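Uncharacterized protein (Bacteroides eggerthii, PDB 4FTD) is of unknown function but joins an immunoglobulin-like domain to a six-bladed beta-propeller and is probably linked to carbohydrate metabolism. Local coordinates at residues Q88-I93 / K99-K104; M75-D80 / N84-V89; G29-E34 / R48-T53; K386-D389 / N393-P396; A336-A341 / S364-A369. All coordinates share one frame; numbering follows the deposited sequence.

Interaction 1 (Q88-I93 / K99-K104); sequences QVLRII and KDYLMK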
# COMPACT_ATOMS: atom_id res chain seq x y z
N GLN A 88 -11.08 -1.44 -40.20
CA GLN A 88 -11.11 -1.47 -41.67
C GLN A 88 -12.45 -2.16 -42.05
O GLN A 88 -12.99 -2.95 -41.27
CB GLN A 88 -10.02 -2.37 -42.29
CG GLN A 88 -8.57 -1.99 -42.10
CD GLN A 88 -8.18 -0.85 -43.00
OE1 GLN A 88 -8.50 0.29 -42.71
NE2 GLN A 88 -7.51 -1.15 -44.09
N VAL A 89 -12.95 -1.89 -43.25
CA VAL A 89 -14.15 -2.51 -43.77
C VAL A 89 -13.77 -3.87 -44.36
O VAL A 89 -12.82 -3.97 -45.11
CB VAL A 89 -14.86 -1.63 -44.84
CG1 VAL A 89 -15.94 -2.41 -45.54
CG2 VAL A 89 -15.48 -0.39 -44.18
N LEU A 90 -14.47 -4.92 -43.94
CA LEU A 90 -14.37 -6.23 -44.57
C LEU A 90 -15.65 -6.38 -45.37
O LEU A 90 -16.75 -6.43 -44.78
CB LEU A 90 -14.26 -7.37 -43.58
CG LEU A 90 -14.17 -8.78 -44.20
CD1 LEU A 90 -13.14 -9.62 -43.51
CD2 LEU A 90 -15.51 -9.50 -44.14
N ARG A 91 -15.51 -6.44 -46.69
CA ARG A 91 -16.64 -6.56 -47.61
C ARG A 91 -16.80 -7.99 -48.16
O ARG A 91 -15.85 -8.58 -48.63
CB ARG A 91 -16.50 -5.53 -48.73
CG ARG A 91 -17.54 -5.63 -49.85
CD ARG A 91 -17.52 -4.43 -50.79
NE ARG A 91 -17.80 -3.20 -50.05
CZ ARG A 91 -17.63 -1.97 -50.50
NH1 ARG A 91 -17.17 -1.73 -51.72
NH2 ARG A 91 -17.93 -0.94 -49.70
N ILE A 92 -18.02 -8.52 -48.06
CA ILE A 92 -18.34 -9.80 -48.69
C ILE A 92 -19.33 -9.51 -49.83
O ILE A 92 -20.21 -8.62 -49.72
CB ILE A 92 -18.74 -10.86 -47.66
CG1 ILE A 92 -20.08 -10.55 -47.05
CG2 ILE A 92 -17.66 -10.98 -46.55
CD1 ILE A 92 -20.64 -11.76 -46.35
N ILE A 93 -19.14 -10.19 -50.95
CA ILE A 93 -19.86 -9.86 -52.18
C ILE A 93 -20.32 -11.12 -52.84
O ILE A 93 -19.65 -12.15 -52.75
CB ILE A 93 -18.95 -9.19 -53.24
CG1 ILE A 93 -18.23 -7.97 -52.71
CG2 ILE A 93 -19.71 -8.74 -54.49
CD1 ILE A 93 -17.23 -7.41 -53.71
N LYS A 99 -22.10 -6.87 -48.44
CA LYS A 99 -22.31 -6.54 -47.04
C LYS A 99 -20.99 -6.12 -46.45
O LYS A 99 -19.98 -6.79 -46.63
CB LYS A 99 -22.89 -7.72 -46.25
CG LYS A 99 -23.23 -7.39 -44.79
CD LYS A 99 -23.84 -8.56 -44.04
CE LYS A 99 -25.32 -8.78 -44.36
NZ LYS A 99 -25.79 -10.09 -43.83
N ASP A 100 -20.99 -4.99 -45.75
CA ASP A 100 -19.79 -4.46 -45.11
C ASP A 100 -19.80 -4.69 -43.59
O ASP A 100 -20.78 -4.39 -42.90
CB ASP A 100 -19.66 -2.97 -45.39
CG ASP A 100 -19.21 -2.65 -46.83
OD1 ASP A 100 -18.80 -3.56 -47.59
OD2 ASP A 100 -19.25 -1.45 -47.20
N TYR A 101 -18.71 -5.26 -43.09
CA TYR A 101 -18.49 -5.47 -41.66
C TYR A 101 -17.35 -4.54 -41.26
O TYR A 101 -16.42 -4.33 -42.04
CB TYR A 101 -18.06 -6.94 -41.41
CG TYR A 101 -19.17 -7.95 -41.61
CD1 TYR A 101 -19.46 -8.47 -42.87
CD2 TYR A 101 -19.90 -8.43 -40.53
CE1 TYR A 101 -20.46 -9.42 -43.05
CE2 TYR A 101 -20.91 -9.36 -40.71
CZ TYR A 101 -21.17 -9.86 -41.97
OH TYR A 101 -22.16 -10.79 -42.18
N LEU A 102 -17.43 -3.98 -40.06
CA LEU A 102 -16.37 -3.15 -39.49
C LEU A 102 -15.47 -4.07 -38.65
O LEU A 102 -15.88 -4.56 -37.59
CB LEU A 102 -16.93 -2.01 -38.64
CG LEU A 102 -17.34 -0.80 -39.45
CD1 LEU A 102 -17.94 0.28 -38.55
CD2 LEU A 102 -16.11 -0.31 -40.21
N MSE A 103 -14.25 -4.29 -39.14
CA MSE A 103 -13.33 -5.23 -38.53
C MSE A 103 -12.24 -4.51 -37.75
O MSE A 103 -11.45 -3.80 -38.34
CB MSE A 103 -12.73 -6.15 -39.59
CG MSE A 103 -11.79 -7.18 -39.00
SE MSE A 103 -11.27 -8.55 -40.29
CE MSE A 103 -9.26 -8.57 -40.01
N LYS A 104 -12.21 -4.74 -36.43
CA LYS A 104 -11.28 -4.06 -35.53
C LYS A 104 -10.16 -5.01 -35.10
O LYS A 104 -10.43 -6.13 -34.66
CB LYS A 104 -12.00 -3.53 -34.29
CG LYS A 104 -11.13 -2.65 -33.38
CD LYS A 104 -11.83 -2.34 -32.07
CE LYS A 104 -13.04 -1.44 -32.28
NZ LYS A 104 -13.68 -1.11 -30.97

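Interaction 2 (M75-D80 / N84-V89); sequences MDYSMD and NEKTQV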
# COMPACT_ATOMS: atom_id res chain seq x y z
N MSE A 75 -5.17 -8.08 -45.58
CA MSE A 75 -5.66 -6.76 -45.15
C MSE A 75 -4.53 -5.96 -44.50
O MSE A 75 -3.69 -6.52 -43.79
CB MSE A 75 -6.82 -6.95 -44.16
CG MSE A 75 -8.05 -7.58 -44.83
SE MSE A 75 -9.55 -7.75 -43.60
CE MSE A 75 -10.19 -5.79 -43.65
N ASP A 76 -4.54 -4.65 -44.72
CA ASP A 76 -3.50 -3.75 -44.21
C ASP A 76 -4.02 -3.02 -42.97
O ASP A 76 -4.87 -2.12 -43.06
CB ASP A 76 -3.12 -2.74 -45.31
CG ASP A 76 -1.98 -1.80 -44.89
OD1 ASP A 76 -1.46 -1.85 -43.74
OD2 ASP A 76 -1.60 -0.97 -45.73
N TYR A 77 -3.54 -3.46 -41.81
CA TYR A 77 -3.86 -2.84 -40.53
C TYR A 77 -2.66 -2.06 -39.95
O TYR A 77 -2.51 -1.95 -38.74
CB TYR A 77 -4.34 -3.92 -39.55
CG TYR A 77 -5.81 -4.23 -39.72
CD1 TYR A 77 -6.24 -5.15 -40.67
CD2 TYR A 77 -6.77 -3.52 -39.01
CE1 TYR A 77 -7.58 -5.40 -40.84
CE2 TYR A 77 -8.12 -3.77 -39.18
CZ TYR A 77 -8.52 -4.71 -40.11
OH TYR A 77 -9.85 -4.99 -40.29
N SER A 78 -1.80 -1.54 -40.82
CA SER A 78 -0.69 -0.69 -40.41
C SER A 78 -1.17 0.36 -39.41
O SER A 78 -2.19 1.02 -39.61
CB SER A 78 -0.08 -0.00 -41.63
OG SER A 78 0.58 -0.93 -42.45
N MSE A 79 -0.43 0.46 -38.30
CA MSE A 79 -0.67 1.42 -37.23
C MSE A 79 0.68 1.99 -36.85
O MSE A 79 1.67 1.27 -36.88
CB MSE A 79 -1.21 0.69 -36.00
CG MSE A 79 -2.66 0.43 -35.99
SE MSE A 79 -3.12 -0.79 -34.56
CE MSE A 79 -3.01 -2.50 -35.56
N ASP A 80 0.74 3.26 -36.46
CA ASP A 80 1.99 3.78 -35.85
C ASP A 80 2.17 3.21 -34.43
O ASP A 80 1.21 2.73 -33.82
CB ASP A 80 2.02 5.31 -35.87
CG ASP A 80 0.80 5.93 -35.25
OD1 ASP A 80 0.35 5.45 -34.19
OD2 ASP A 80 0.28 6.90 -35.83
N ASN A 84 -3.11 1.76 -30.61
CA ASN A 84 -3.40 0.35 -30.19
C ASN A 84 -4.54 -0.36 -30.89
O ASN A 84 -4.75 -1.55 -30.65
CB ASN A 84 -3.58 0.23 -28.67
CG ASN A 84 -2.30 0.55 -27.93
OD1 ASN A 84 -1.25 -0.01 -28.20
ND2 ASN A 84 -2.38 1.48 -27.00
N GLU A 85 -5.28 0.35 -31.74
CA GLU A 85 -6.33 -0.27 -32.54
C GLU A 85 -6.58 0.42 -33.88
O GLU A 85 -6.26 1.59 -34.06
CB GLU A 85 -7.63 -0.40 -31.75
CG GLU A 85 -8.39 0.88 -31.51
CD GLU A 85 -9.69 0.62 -30.78
OE1 GLU A 85 -9.65 0.07 -29.66
OE2 GLU A 85 -10.76 0.96 -31.34
N LYS A 86 -7.15 -0.35 -34.81
CA LYS A 86 -7.50 0.13 -36.13
C LYS A 86 -8.68 -0.69 -36.65
O LYS A 86 -8.69 -1.90 -36.51
CB LYS A 86 -6.29 0.00 -37.07
CG LYS A 86 -6.56 0.52 -38.48
CD LYS A 86 -5.32 0.68 -39.34
CE LYS A 86 -5.74 1.11 -40.75
NZ LYS A 86 -4.71 1.88 -41.50
N THR A 87 -9.64 -0.01 -37.27
CA THR A 87 -10.81 -0.63 -37.91
C THR A 87 -10.69 -0.43 -39.43
O THR A 87 -10.19 0.59 -39.88
CB THR A 87 -12.11 -0.00 -37.39
OG1 THR A 87 -12.18 -0.22 -35.98
CG2 THR A 87 -13.35 -0.63 -38.02
N GLN A 88 -11.08 -1.44 -40.20
CA GLN A 88 -11.11 -1.47 -41.67
C GLN A 88 -12.45 -2.16 -42.05
O GLN A 88 -12.99 -2.95 -41.27
CB GLN A 88 -10.02 -2.37 -42.29
CG GLN A 88 -8.57 -1.99 -42.10
CD GLN A 88 -8.18 -0.85 -43.00
OE1 GLN A 88 -8.50 0.29 -42.71
NE2 GLN A 88 -7.51 -1.15 -44.09
N VAL A 89 -12.95 -1.89 -43.25
CA VAL A 89 -14.15 -2.51 -43.77
C VAL A 89 -13.77 -3.87 -44.36
O VAL A 89 -12.82 -3.97 -45.11
CB VAL A 89 -14.86 -1.63 -44.84
CG1 VAL A 89 -15.94 -2.41 -45.54
CG2 VAL A 89 -15.48 -0.39 -44.18
O HOH W 1 -7.58 -3.35 -45.54

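Interaction 3 (G29-E34 / R48-T53); sequences GDKVVE and RLDVET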
# COMPACT_ATOMS: atom_id res chain seq x y z
N GLY A 29 4.56 -14.54 -37.27
CA GLY A 29 3.56 -14.54 -38.33
C GLY A 29 2.89 -15.89 -38.52
O GLY A 29 2.52 -16.23 -39.61
N ASP A 30 2.73 -16.63 -37.42
CA ASP A 30 2.21 -17.98 -37.48
C ASP A 30 1.14 -18.30 -36.43
O ASP A 30 0.88 -19.47 -36.21
CB ASP A 30 3.40 -18.91 -37.34
CG ASP A 30 4.09 -18.81 -35.96
OD1 ASP A 30 3.76 -17.93 -35.12
OD2 ASP A 30 5.00 -19.62 -35.73
N LYS A 31 0.53 -17.30 -35.80
CA LYS A 31 -0.54 -17.56 -34.84
C LYS A 31 -1.91 -17.37 -35.51
O LYS A 31 -2.18 -16.31 -36.08
CB LYS A 31 -0.44 -16.64 -33.63
CG LYS A 31 0.84 -16.83 -32.84
CD LYS A 31 0.85 -15.97 -31.57
CE LYS A 31 2.06 -16.28 -30.70
NZ LYS A 31 2.02 -15.41 -29.49
N VAL A 32 -2.75 -18.40 -35.43
CA VAL A 32 -4.10 -18.38 -35.98
C VAL A 32 -4.97 -17.85 -34.85
O VAL A 32 -4.93 -18.41 -33.77
CB VAL A 32 -4.58 -19.79 -36.36
CG1 VAL A 32 -6.00 -19.70 -36.90
CG2 VAL A 32 -3.58 -20.46 -37.34
N VAL A 33 -5.73 -16.78 -35.11
CA VAL A 33 -6.57 -16.10 -34.11
C VAL A 33 -8.01 -15.99 -34.64
O VAL A 33 -8.25 -15.44 -35.71
CB VAL A 33 -6.04 -14.70 -33.78
CG1 VAL A 33 -6.92 -14.06 -32.71
CG2 VAL A 33 -4.61 -14.79 -33.27
N GLU A 34 -8.94 -16.55 -33.89
CA GLU A 34 -10.34 -16.61 -34.26
C GLU A 34 -11.02 -15.26 -33.98
O GLU A 34 -10.78 -14.62 -32.94
CB GLU A 34 -11.00 -17.74 -33.46
CG GLU A 34 -12.33 -18.24 -34.01
CD GLU A 34 -12.19 -19.15 -35.21
OE1 GLU A 34 -11.30 -20.03 -35.18
OE2 GLU A 34 -12.99 -19.03 -36.18
N ARG A 48 -6.64 -9.33 -28.53
CA ARG A 48 -5.56 -8.39 -28.80
C ARG A 48 -4.35 -9.18 -29.29
O ARG A 48 -4.07 -10.26 -28.80
CB ARG A 48 -5.22 -7.57 -27.56
CG ARG A 48 -6.36 -6.68 -27.09
CD ARG A 48 -6.09 -6.03 -25.74
NE ARG A 48 -7.09 -4.98 -25.50
CZ ARG A 48 -7.04 -3.74 -26.02
NH1 ARG A 48 -6.03 -3.32 -26.80
NH2 ARG A 48 -8.02 -2.89 -25.74
N LEU A 49 -3.65 -8.65 -30.28
CA LEU A 49 -2.52 -9.33 -30.89
C LEU A 49 -1.19 -8.80 -30.35
O LEU A 49 -1.08 -7.63 -29.92
CB LEU A 49 -2.57 -9.16 -32.42
CG LEU A 49 -3.87 -9.56 -33.11
CD1 LEU A 49 -3.70 -9.44 -34.63
CD2 LEU A 49 -4.24 -10.98 -32.72
N ASP A 50 -0.17 -9.65 -30.44
CA ASP A 50 1.17 -9.27 -30.01
C ASP A 50 1.59 -8.05 -30.77
O ASP A 50 1.39 -7.97 -31.97
CB ASP A 50 2.19 -10.37 -30.27
CG ASP A 50 1.86 -11.64 -29.58
OD1 ASP A 50 1.29 -11.54 -28.49
OD2 ASP A 50 2.15 -12.72 -30.15
N VAL A 51 2.19 -7.10 -30.06
CA VAL A 51 2.67 -5.83 -30.63
C VAL A 51 3.76 -6.04 -31.69
O VAL A 51 3.95 -5.17 -32.52
CB VAL A 51 3.17 -4.87 -29.53
CG1 VAL A 51 2.03 -4.54 -28.55
CG2 VAL A 51 4.33 -5.48 -28.77
N GLU A 52 4.41 -7.21 -31.69
CA GLU A 52 5.41 -7.57 -32.70
C GLU A 52 4.81 -8.13 -34.02
O GLU A 52 5.54 -8.45 -34.94
CB GLU A 52 6.42 -8.62 -32.16
CG GLU A 52 7.12 -8.27 -30.85
CD GLU A 52 6.34 -8.70 -29.59
OE1 GLU A 52 5.13 -9.02 -29.65
OE2 GLU A 52 6.96 -8.68 -28.51
N THR A 53 3.49 -8.23 -34.12
CA THR A 53 2.82 -8.72 -35.31
C THR A 53 3.03 -7.78 -36.47
O THR A 53 2.99 -6.57 -36.28
CB THR A 53 1.31 -8.80 -35.06
OG1 THR A 53 1.07 -9.70 -33.97
CG2 THR A 53 0.56 -9.24 -36.35

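Interaction 4 (K386-D389 / N393-P396); sequences KKFD and NHNP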
# COMPACT_ATOMS: atom_id res chain seq x y z
N LYS A 386 4.79 16.03 -6.80
CA LYS A 386 4.46 17.17 -7.67
C LYS A 386 3.43 16.80 -8.71
O LYS A 386 2.44 17.52 -8.88
CB LYS A 386 5.71 17.76 -8.35
CG LYS A 386 6.54 18.64 -7.43
CD LYS A 386 7.82 19.16 -8.06
CE LYS A 386 8.61 19.97 -7.03
NZ LYS A 386 10.03 20.14 -7.41
N LYS A 387 3.65 15.66 -9.39
CA LYS A 387 2.74 15.24 -10.46
C LYS A 387 1.36 14.93 -9.91
O LYS A 387 0.37 15.31 -10.51
CB LYS A 387 3.31 14.09 -11.29
CG LYS A 387 4.48 14.53 -12.18
CD LYS A 387 4.87 13.52 -13.26
CE LYS A 387 5.83 14.12 -14.30
NZ LYS A 387 7.19 14.33 -13.71
N PHE A 388 1.29 14.31 -8.72
CA PHE A 388 0.02 14.09 -8.04
C PHE A 388 -0.67 15.44 -7.85
O PHE A 388 -1.78 15.66 -8.34
CB PHE A 388 0.21 13.36 -6.70
CG PHE A 388 -1.06 13.17 -5.93
CD1 PHE A 388 -1.88 12.06 -6.17
CD2 PHE A 388 -1.48 14.10 -4.98
CE1 PHE A 388 -3.07 11.90 -5.47
CE2 PHE A 388 -2.66 13.95 -4.28
CZ PHE A 388 -3.46 12.84 -4.52
N ASP A 389 0.01 16.36 -7.18
CA ASP A 389 -0.56 17.69 -6.88
C ASP A 389 -1.09 18.42 -8.10
O ASP A 389 -2.15 19.03 -8.03
CB ASP A 389 0.45 18.58 -6.15
CG ASP A 389 0.63 18.19 -4.66
OD1 ASP A 389 -0.07 17.28 -4.15
OD2 ASP A 389 1.48 18.84 -4.00
N ASN A 393 -7.27 14.78 -10.49
CA ASN A 393 -7.84 13.88 -9.49
C ASN A 393 -6.94 13.65 -8.27
O ASN A 393 -5.84 13.14 -8.41
CB ASN A 393 -8.17 12.53 -10.16
CG ASN A 393 -9.10 11.68 -9.31
OD1 ASN A 393 -8.75 11.26 -8.21
ND2 ASN A 393 -10.28 11.41 -9.82
N HIS A 394 -7.42 13.98 -7.08
CA HIS A 394 -6.64 13.70 -5.86
C HIS A 394 -7.31 12.67 -4.95
O HIS A 394 -7.03 12.63 -3.78
CB HIS A 394 -6.35 15.00 -5.10
CG HIS A 394 -5.66 16.01 -5.95
ND1 HIS A 394 -6.29 17.14 -6.40
CD2 HIS A 394 -4.44 16.01 -6.53
CE1 HIS A 394 -5.47 17.83 -7.17
NE2 HIS A 394 -4.34 17.15 -7.27
N ASN A 395 -8.19 11.85 -5.50
CA ASN A 395 -8.84 10.81 -4.70
C ASN A 395 -7.88 9.64 -4.49
O ASN A 395 -7.07 9.34 -5.36
CB ASN A 395 -10.08 10.27 -5.41
CG ASN A 395 -11.13 11.34 -5.66
OD1 ASN A 395 -11.58 11.51 -6.78
ND2 ASN A 395 -11.48 12.07 -4.62
N PRO A 396 -8.01 8.94 -3.35
CA PRO A 396 -7.26 7.69 -3.25
C PRO A 396 -7.71 6.70 -4.33
O PRO A 396 -8.84 6.77 -4.78
CB PRO A 396 -7.61 7.17 -1.86
CG PRO A 396 -8.80 7.91 -1.42
CD PRO A 396 -8.79 9.23 -2.14
O HOH W 2 -3.38 13.90 -9.45

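Interaction 5 (A336-A341 / S364-A369); sequences AGEAVA and SKASIA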
# COMPACT_ATOMS: atom_id res chain seq x y z
N ALA A 336 -3.67 15.16 2.56
CA ALA A 336 -3.96 15.63 3.92
C ALA A 336 -5.11 14.78 4.46
O ALA A 336 -5.01 13.56 4.45
CB ALA A 336 -4.33 17.12 3.90
N GLY A 337 -6.19 15.38 4.95
CA GLY A 337 -7.31 14.61 5.53
C GLY A 337 -6.97 13.76 6.77
O GLY A 337 -7.64 12.74 7.04
N GLU A 338 -5.96 14.20 7.52
CA GLU A 338 -5.43 13.56 8.72
C GLU A 338 -4.73 12.22 8.42
O GLU A 338 -4.68 11.36 9.31
CB GLU A 338 -6.50 13.36 9.82
CG GLU A 338 -7.31 14.64 10.14
CD GLU A 338 -8.17 14.48 11.39
OE1 GLU A 338 -7.96 13.54 12.19
OE2 GLU A 338 -9.07 15.32 11.57
N ALA A 339 -4.21 12.08 7.19
CA ALA A 339 -3.37 10.96 6.79
C ALA A 339 -2.12 10.97 7.66
O ALA A 339 -1.42 11.98 7.78
CB ALA A 339 -2.99 11.04 5.32
N VAL A 340 -1.90 9.85 8.31
CA VAL A 340 -0.75 9.60 9.14
C VAL A 340 -0.13 8.25 8.71
O VAL A 340 -0.62 7.58 7.80
CB VAL A 340 -1.08 9.65 10.67
CG1 VAL A 340 -1.61 11.05 11.06
CG2 VAL A 340 -2.07 8.58 11.11
N ALA A 341 1.00 7.91 9.32
CA ALA A 341 1.78 6.72 8.97
C ALA A 341 2.04 6.55 7.43
O ALA A 341 1.79 5.51 6.89
CB ALA A 341 1.12 5.48 9.57
N SER A 364 -13.68 15.57 14.49
CA SER A 364 -12.99 15.28 13.24
C SER A 364 -13.89 14.68 12.16
O SER A 364 -14.70 13.81 12.43
CB SER A 364 -11.87 14.30 13.44
OG SER A 364 -11.41 13.94 12.14
N LYS A 365 -13.67 15.11 10.93
CA LYS A 365 -14.39 14.61 9.78
C LYS A 365 -13.45 13.73 8.95
O LYS A 365 -13.75 13.48 7.81
CB LYS A 365 -14.98 15.80 8.98
CG LYS A 365 -16.01 16.63 9.76
CD LYS A 365 -16.28 17.99 9.12
CE LYS A 365 -17.42 18.76 9.77
NZ LYS A 365 -18.67 17.95 9.84
N ALA A 366 -12.35 13.23 9.52
CA ALA A 366 -11.45 12.35 8.77
C ALA A 366 -12.22 11.09 8.32
O ALA A 366 -13.14 10.63 9.01
CB ALA A 366 -10.23 11.95 9.63
N SER A 367 -11.84 10.53 7.19
CA SER A 367 -12.47 9.26 6.71
C SER A 367 -12.29 8.04 7.68
O SER A 367 -13.08 7.07 7.63
CB SER A 367 -11.94 8.91 5.31
OG SER A 367 -10.52 8.65 5.38
N ILE A 368 -11.28 8.10 8.55
CA ILE A 368 -10.88 6.98 9.42
C ILE A 368 -10.73 5.70 8.58
O ILE A 368 -11.50 4.72 8.74
CB ILE A 368 -11.77 6.80 10.68
CG1 ILE A 368 -11.93 8.12 11.44
CG2 ILE A 368 -11.16 5.75 11.64
CD1 ILE A 368 -12.90 8.05 12.61
N ALA A 369 -9.72 5.71 7.72
CA ALA A 369 -9.60 4.71 6.69
C ALA A 369 -8.18 4.42 6.25
O ALA A 369 -7.33 5.28 6.27
CB ALA A 369 -10.42 5.16 5.47
O HOH W 3 -9.80 12.04 5.78

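Interaction 1 (Q88-I93 / K99-K104)
With its CG anti to the backbone N (chi1 174°) and a bend at chi3, R91 folds its guanidinium over toward D100, whose CG stands beside its own backbone N (chi1 -75°) and leans back across the strand pair. The two flat groups lie side by side and nearly coplanar, 8° apart. R91 NE meets D100 OD1 at 2.7 Å and R91 NH2 meets D100 OD2 at 2.9 Å, both oxygens using syn lone pairs, the side-on bidentate salt bridge that fixes the rotation of both ends. V89 CG1 packs against D100 CG at 3.5 Å, an aliphatic wall beside the carboxylate on the same face of the sheet.

The backbones run antiparallel, and six N-H...O=C bonds join them: two each for the hydrogen-bonded pairs Q88–M103, L90–Y101 and I92–K99. L90 N lies 2.8 Å from Y101 O. The face carrying L90, I92, Y101 and M103 is largely apolar in its packing: L90 CD1 touches M103 SE at 3.9 Å, while I92 CD1 reaches the rim of the Y101 ring at CE1, 4.0 Å away.

Polar exceptions there, K99 NZ and the Y101 hydroxyl, run out to E39. This hairpin of strands 85-93 and 98-106 probably belongs to the immunoglobulin-like domain; L90, Y101 and M103 pack on I44 of strand 43-45, and L90 and M103 also on I60 of strand 58-64.

Interaction 2 (M75-D80 / N84-V89)
D76 OD1 is gripped twice by S78, whose OG donates at 2.6 Å to its syn lone pair and whose N donates at 3.0 Å on the anti side, tilted out of the carboxylate plane; the second bond defines an Asx turn. This turn presents the S78 carbonyl to the facing strand. The extended K86 side chain runs up to it, with CD lying 3.2 Å from S78 O and NZ giving the same oxygen a weak hydrogen bond.

Between the two segments stands Y77. One face of its ring is covered by Q88: CG sits 3.6 Å from the ring centroid and 21° off the normal, a CH-pi contact, and the bend at chi2 (-76°) then carries the amide clear of the ring, the amide plane being turned steeply to it. K86 O lies at the ring edge, in its plane, 3.3 Å from Y77 CE2. A water accepts from Q88 NE2 at 2.6 Å and, weakly, from D76 N. Two selenomethionines add apolar contacts: M75 CE touches Q88 CB, and M79 CG rests on K86 CB at 3.8 Å.

Y77 OH is hydrogen-bonded to M103 O, so the phenol reaches past strand 85-93 to its partner, 98-106, in what is probably the immunoglobulin-like domain. Across the segments, cohesion comes mostly from ring-face and aliphatic packing, supplemented by water and one weak lysine bond; the strong polar bonds instead shape the 75-80 loop from within.

Interaction 3 (G29-E34 / R48-T53)
V33 and L49 make the close-packed half of this contact, K31 and D50 its more open half. Inside, both methyls of V33 straddle a single branch of the leucine: L49 CD2 lies 3.9 Å from V33 CG2 and 4.1 Å from V33 CG1, the two side chains crossing at a slant. L49 is buried; its CB does not head for V33, but the end of the side chain comes nearer.

On the outer side, K31 itself is exposed. Its extended chain brings NZ to the carboxylate, the two side chains crossing at about a right angle; K31 NZ bonds to D50 OD2 at 2.8 Å, a salt bridge on the syn lone pair. The other oxygen, D50 OD1, pairs with R108, so the carboxylate joins two cations; that arrangement would be expected to stabilise its charged form.

D50 is also held through its backbone. It opens a type I turn to T53, and D50 O accepts from T53 N at 3.0 Å and from T53 OG1 at 2.7 Å, which steadies the residue that carries the carboxylate.

A classic bulge at D30 and K31, both opposite A25, marks the start of strand 31-38, in a mixed sheet consistent with the immunoglobulin-like domain. K31, V33 and L49 all touch A25 of strand 24-25, while backbone bonds from L49 to R106 and R108 attach the loop 48-53 to the end of strand 98-106 and the residues just after it.

Interaction 4 (K386-D389 / N393-P396)
F388 and H394 form the first shell as an offset edge-to-face aromatic pair. The edge of the imidazole points at the phenyl face, with ring centroids 5.0 Å apart and planes at 61°. H394 CD2 is the atom over the face, 3.5 Å from F388 CE2 and displaced toward the ring's rim. The histidine backbone joins in, its CA lying 3.6 Å from F388 CZ.

The far end of the imidazole reaches the last turn of the helix. H394 NE2 donates to D389 O at 3.0 Å, but the bond is bent: the N-H...O angle is 142°, and the donor sits above the carbonyl plane instead of on a lone pair. D389 O also receives a bond from K334 NZ, so this carbonyl is shared.

Two further elements position the pair. F388 CG is anti to the backbone N (chi1 177°), which sends the ring off the helix toward the loop. A water donates to F388 O at 2.6 Å and to N393 O at 2.8 Å, spanning helix and loop beside the rings. Farther out, N393 OD1 accepts from N395 N at 2.8 Å, an Asx turn that shapes the backbone around H394.

The contact lies where the chain turns back after helix 381-390, which connects strands 369-374 and 398-401, sheet neighbours in the probable beta-propeller domain. D389 OD2 is bonded to Y331 OH of strand 329-332, F388 packs on I335 and L375, and P396 rests on E371 and Y373 of strand 369-374.

Interaction 5 (A336-A341 / S364-A369)
E338 carries the contact from its base to its carboxylate. Its CB lies 4.0 Å from the methyl of A366, and CG keeps the same distance from that methyl, so the aliphatic part of the glutamate lies along a single methyl group. Beyond CG the chain stays extended (chi2 -169°), which takes CD past A366 CB at 3.7 Å and on to the serine. At the tip the two oxygens part company. E338 OE2 accepts from S364 OG at 2.8 Å, the hydroxyl approaching from above the carboxylate plane, 46° out of it. E338 OE1 turns to the backbone N of Q360, so both oxygens are engaged and the group is held at two points.

The backbone under this side chain is a type I' turn from A336 to A339, in which G337 and E338 both adopt positive phi; A339 N closes it on A336 O at 3.2 Å. The turn leads into strand 339-340, which pairs with strand 350-357 in what is probably one blade of the six-bladed beta-propeller, and the facing segment 364-369 leads into strand 369-374 of the same sheet. The contact joins loops at one end of that sheet.

S364 OG is used twice: besides donating to the glutamate it accepts from A366 N at 2.9 Å, nearly straight at 170°. That ST turn places the A366 methyl under the glutamate chain. G337 O touches the methyl as well and receives a bond from a water at 2.6 Å; the same water accepts from S367 N, giving the two loops a second link.

From the N terminus, interaction 3 comes first, closing the excursion through strands 31-38 and 43-45 onto the loop before strand 58-64. Interaction 2 then closes a short loop leading into strand 85-93, and interaction 1 follows on that strand, sharing Q88 and V89 with it; these two touch through strands 85-93 and 98-106, neighbours in one sheet. All three tie parts of what is probably the immunoglobulin-like domain. Farther along, interaction 5 spans strands 342-347 and 350-357, and interaction 4 closes the turn after helix 381-390; their centres lie about 16 Å apart, probably in the propeller. None crosses another: apart from the shared residues, the contacts follow in series.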